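Local coordinates for high-affinity zinc uptake system protein znuA (PDB 3MFQ), which probably serves as the metal-capturing, solute-binding component of a bacterial zinc uptake system, holding a zinc ion in its binding site, at residues V158-K161 / E162-Y165; M201-T204 / V205-I209. One frame throughout, in Å; residues are numbered along the deposited sequence.

In the fold
Interaction 1 (158-165) and interaction 2 (201-209) are both local, each within its own continuous stretch of chain, about 18 Å apart between centres and about 6 Å between nearest atoms, without touching. Interaction 1 is a surface turn joining helix 131-156 to strand 165-167; interaction 2 lies on helix 198-211 and is partly buried, one flank facing helix 225-235. The chemistry follows the place: a short 3-10 turn, an arginine bonded weakly to a carbonyl behind it and a lysine paired with Asp181 in the first, repeating helical hydrogen bonds with mostly aliphatic side chains in the second. His211, at the end of helix 198-211, meets the ring of Tyr165 and so relates the two regions.

Interaction 1: V158-K161 / E162-Y165; sequences VIPK and ESRY
Arg164 folds back over the turn onto the carbonyls of Ile159, Pro160 and Lys161. Its CB lies 3.5 Å from Lys161 O, and CG comes to 3.2 Å from Pro160 O. CG stands beside the backbone N (chi1 -66°), and a bend at chi2 sends the chain back toward Ile159. There Arg164 NE makes a weak hydrogen bond of 3.3 Å to Ile159 O, long but almost straight (178° at the hydrogen), with the acceptor at the guanidinium edge and in its plane. Arg164 CZ and NH2 stay farther from this oxygen, while NH1 has a weak hydrogen bond to Tyr180 O.

The backbone beneath is a short 3-10 segment leading from the loop after helix 131-156 into strand 165-167. Its i to i+3 bonds are Ser163 N to Pro160 O at 2.8 Å and a weak one from Arg164 N to Lys161 O; Arg164 then centres an inverse gamma turn. On another flank, Ser163 CB sits 3.8 Å from Ile159 CG2, and Ser163 OG is 3.7 Å from Pro160 CB. The Glu162 chain, bent at chi2, brings OE1 to 3.4 Å from the same Pro160 CB. Lys161 turns its charged end elsewhere, NZ forming a salt bridge with Asp181, whereas Ile159 packs on Val278 and Leu281 of helix 266-281.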
loop_
_atom_site.group_PDB
_atom_site.type_symbol
_atom_site.label_atom_id
_atom_site.label_comp_id
_atom_site.label_asym_id
_atom_site.label_seq_id
_atom_site.Cartn_x
_atom_site.Cartn_y
_atom_site.Cartn_z
ATOM N N VAL A 158 -12.130 7.968 17.087
ATOM C CA VAL A 158 -12.849 9.231 17.158
ATOM C C VAL A 158 -13.886 9.348 16.041
ATOM O O VAL A 158 -14.688 10.281 16.025
ATOM C CB VAL A 158 -11.883 10.429 17.096
ATOM C CG1 VAL A 158 -11.878 11.044 15.701
ATOM C CG2 VAL A 158 -12.257 11.467 18.143
ATOM N N ILE A 159 -13.869 8.395 15.114
ATOM C CA ILE A 159 -14.801 8.410 13.988
ATOM C C ILE A 159 -16.033 7.549 14.261
ATOM O O ILE A 159 -15.913 6.356 14.542
ATOM C CB ILE A 159 -14.124 7.945 12.683
ATOM C CG1 ILE A 159 -12.950 8.863 12.340
ATOM C CG2 ILE A 159 -15.126 7.919 11.543
ATOM C CD1 ILE A 159 -12.221 8.471 11.079
ATOM N N PRO A 160 -17.224 8.162 14.174
ATOM C CA PRO A 160 -18.521 7.530 14.443
ATOM C C PRO A 160 -18.745 6.258 13.634
ATOM O O PRO A 160 -18.290 6.153 12.498
ATOM C CB PRO A 160 -19.525 8.600 14.007
ATOM C CG PRO A 160 -18.796 9.879 14.164
ATOM C CD PRO A 160 -17.373 9.581 13.809
ATOM N N LYS A 161 -19.455 5.303 14.225
ATOM C CA LYS A 161 -19.751 4.041 13.566
ATOM C C LYS A 161 -20.380 4.279 12.199
ATOM O O LYS A 161 -20.064 3.591 11.231
ATOM C CB LYS A 161 -20.698 3.211 14.430
ATOM C CG LYS A 161 -20.479 1.714 14.339
ATOM C CD LYS A 161 -20.547 1.213 12.910
ATOM C CE LYS A 161 -20.419 -0.295 12.871
ATOM N NZ LYS A 161 -19.258 -0.747 13.680
ATOM N N GLU A 162 -21.275 5.257 12.125
ATOM C CA GLU A 162 -21.977 5.548 10.883
ATOM C C GLU A 162 -21.061 6.227 9.875
ATOM O O GLU A 162 -21.355 6.258 8.683
ATOM C CB GLU A 162 -23.196 6.430 11.151
ATOM C CG GLU A 162 -23.712 6.343 12.572
ATOM C CD GLU A 162 -22.964 7.256 13.518
ATOM O OE1 GLU A 162 -22.876 8.467 13.232
ATOM O OE2 GLU A 162 -22.468 6.764 14.553
ATOM N N SER A 163 -19.953 6.773 10.358
ATOM C CA SER A 163 -19.017 7.483 9.494
ATOM C C SER A 163 -17.803 6.627 9.142
ATOM O O SER A 163 -16.838 7.116 8.553
ATOM C CB SER A 163 -18.571 8.791 10.152
ATOM O OG SER A 163 -19.680 9.633 10.413
ATOM N N ARG A 164 -17.853 5.348 9.502
ATOM C CA ARG A 164 -16.756 4.432 9.209
ATOM C C ARG A 164 -16.860 3.877 7.797
ATOM O O ARG A 164 -16.888 2.665 7.594
ATOM C CB ARG A 164 -16.717 3.291 10.225
ATOM C CG ARG A 164 -16.392 3.746 11.634
ATOM C CD ARG A 164 -15.354 2.848 12.274
ATOM N NE ARG A 164 -14.650 3.537 13.348
ATOM C CZ ARG A 164 -13.510 3.119 13.885
ATOM N NH1 ARG A 164 -12.937 2.008 13.447
ATOM N NH2 ARG A 164 -12.941 3.815 14.857
ATOM N N TYR A 165 -16.917 4.779 6.824
ATOM C CA TYR A 165 -17.006 4.395 5.424
ATOM C C TYR A 165 -15.986 5.152 4.588
ATOM O O TYR A 165 -16.056 6.373 4.458
ATOM C CB TYR A 165 -18.414 4.645 4.892
ATOM C CG TYR A 165 -19.456 3.734 5.490
ATOM C CD1 TYR A 165 -20.098 4.064 6.675
ATOM C CD2 TYR A 165 -19.796 2.541 4.871
ATOM C CE1 TYR A 165 -21.052 3.233 7.225
ATOM C CE2 TYR A 165 -20.748 1.702 5.413
ATOM C CZ TYR A 165 -21.373 2.052 6.590
ATOM O OH TYR A 165 -22.323 1.218 7.131
#

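Interaction 2: M201-T204 / V205-I209; sequences MIET and VNLII
Thr204 meets the following turn through its carbonyl, which accepts the Ile208 N-H, with Ile208 N 2.8 Å from Thr204 O. Ile208 CG1 lies 3.2 Å from that same Thr204 O, placed there by a chi1 of -61° that keeps it beside its own backbone N. The threonine hydroxyl works in the other direction: OG1 hydrogen-bonds to Asp200 O, one turn earlier.

Val205 meets Met201 O as Ile208 meets Thr204 O. Val205 N bonds to Met201 O at 2.9 Å, and its CG2 approaches the same oxygen. Beyond the contact Val205 packs on Leu230 and Ala233, while Ile208 touches Val234, so both face helix 225-235.

Glu203 reaches forward along another flank, its chain bent at chi2, and OE2 comes to 3.3 Å from Leu207 CD2 as the two side chains cross at a slant. Farther round the helix the Ile202 and Asn206 side chains lie side by side, pointing the same way, with Ile202 CG2 3.9 Å from Asn206 ND2; Asn206 OD1 is hydrogen-bonded to Lys237. Four successive i to i+4 backbone bonds, from Val205 N through Ile208 N, identify the arrangement as regular alpha-helix within helix 198-211, with an aliphatic flank packed on helix 225-235.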
loop_
_atom_site.group_PDB
_atom_site.type_symbol
_atom_site.label_atom_id
_atom_site.label_comp_id
_atom_site.label_asym_id
_atom_site.label_seq_id
_atom_site.Cartn_x
_atom_site.Cartn_y
_atom_site.Cartn_z
ATOM N N MET A 201 -18.995 2.870 -10.969
ATOM C CA MET A 201 -19.093 4.263 -10.574
ATOM C C MET A 201 -20.447 4.499 -9.922
ATOM O O MET A 201 -20.530 5.020 -8.810
ATOM C CB MET A 201 -18.929 5.169 -11.792
ATOM C CG MET A 201 -17.549 5.101 -12.413
ATOM S SD MET A 201 -16.341 6.030 -11.455
ATOM C CE MET A 201 -16.800 7.707 -11.881
ATOM N N ILE A 202 -21.504 4.099 -10.624
ATOM C CA ILE A 202 -22.871 4.251 -10.138
ATOM C C ILE A 202 -23.083 3.458 -8.862
ATOM O O ILE A 202 -23.640 3.963 -7.888
ATOM C CB ILE A 202 -23.883 3.752 -11.176
ATOM C CG1 ILE A 202 -23.652 4.445 -12.520
ATOM C CG2 ILE A 202 -25.300 3.980 -10.679
ATOM C CD1 ILE A 202 -24.446 3.841 -13.660
ATOM N N GLU A 203 -22.647 2.204 -8.885
ATOM C CA GLU A 203 -22.685 1.351 -7.708
ATOM C C GLU A 203 -22.178 2.128 -6.507
ATOM O O GLU A 203 -22.791 2.123 -5.441
ATOM C CB GLU A 203 -21.805 0.122 -7.931
ATOM C CG GLU A 203 -22.544 -1.202 -7.907
ATOM C CD GLU A 203 -22.930 -1.628 -6.504
ATOM O OE1 GLU A 203 -22.859 -2.843 -6.215
ATOM O OE2 GLU A 203 -23.298 -0.752 -5.691
ATOM N N THR A 204 -21.051 2.806 -6.695
ATOM C CA THR A 204 -20.430 3.578 -5.629
ATOM C C THR A 204 -21.286 4.783 -5.263
ATOM O O THR A 204 -21.478 5.086 -4.086
ATOM C CB THR A 204 -19.024 4.050 -6.028
ATOM O OG1 THR A 204 -18.243 2.924 -6.445
ATOM C CG2 THR A 204 -18.340 4.726 -4.855
ATOM N N VAL A 205 -21.800 5.467 -6.278
ATOM C CA VAL A 205 -22.683 6.600 -6.050
ATOM C C VAL A 205 -23.833 6.192 -5.144
ATOM O O VAL A 205 -24.071 6.814 -4.112
ATOM C CB VAL A 205 -23.255 7.141 -7.365
ATOM C CG1 VAL A 205 -24.247 8.257 -7.085
ATOM C CG2 VAL A 205 -22.135 7.627 -8.263
ATOM N N ASN A 206 -24.541 5.139 -5.533
ATOM C CA ASN A 206 -25.654 4.634 -4.738
ATOM C C ASN A 206 -25.220 4.280 -3.321
ATOM O O ASN A 206 -25.977 4.455 -2.370
ATOM C CB ASN A 206 -26.283 3.415 -5.408
ATOM C CG ASN A 206 -26.851 3.732 -6.776
ATOM O OD1 ASN A 206 -26.950 4.897 -7.164
ATOM N ND2 ASN A 206 -27.229 2.698 -7.516
ATOM N N LEU A 207 -23.997 3.780 -3.186
ATOM C CA LEU A 207 -23.462 3.444 -1.873
ATOM C C LEU A 207 -23.245 4.697 -1.034
ATOM O O LEU A 207 -23.516 4.706 0.166
ATOM C CB LEU A 207 -22.161 2.649 -2.007
ATOM C CG LEU A 207 -22.274 1.127 -1.858
ATOM C CD1 LEU A 207 -23.717 0.693 -1.654
ATOM C CD2 LEU A 207 -21.660 0.409 -3.050
ATOM N N ILE A 208 -22.755 5.754 -1.671
ATOM C CA ILE A 208 -22.563 7.027 -0.992
ATOM C C ILE A 208 -23.900 7.565 -0.500
ATOM O O ILE A 208 -24.015 8.038 0.630
ATOM C CB ILE A 208 -21.925 8.066 -1.922
ATOM C CG1 ILE A 208 -20.551 7.586 -2.387
ATOM C CG2 ILE A 208 -21.814 9.409 -1.224
ATOM C CD1 ILE A 208 -19.859 8.546 -3.321
ATOM N N ILE A 209 -24.910 7.478 -1.360
ATOM C CA ILE A 209 -26.242 7.971 -1.040
ATOM C C ILE A 209 -26.868 7.167 0.089
ATOM O O ILE A 209 -27.460 7.728 1.010
ATOM C CB ILE A 209 -27.173 7.900 -2.262
ATOM C CG1 ILE A 209 -26.474 8.458 -3.504
ATOM C CG2 ILE A 209 -28.468 8.644 -1.988
ATOM C CD1 ILE A 209 -26.091 9.914 -3.391
#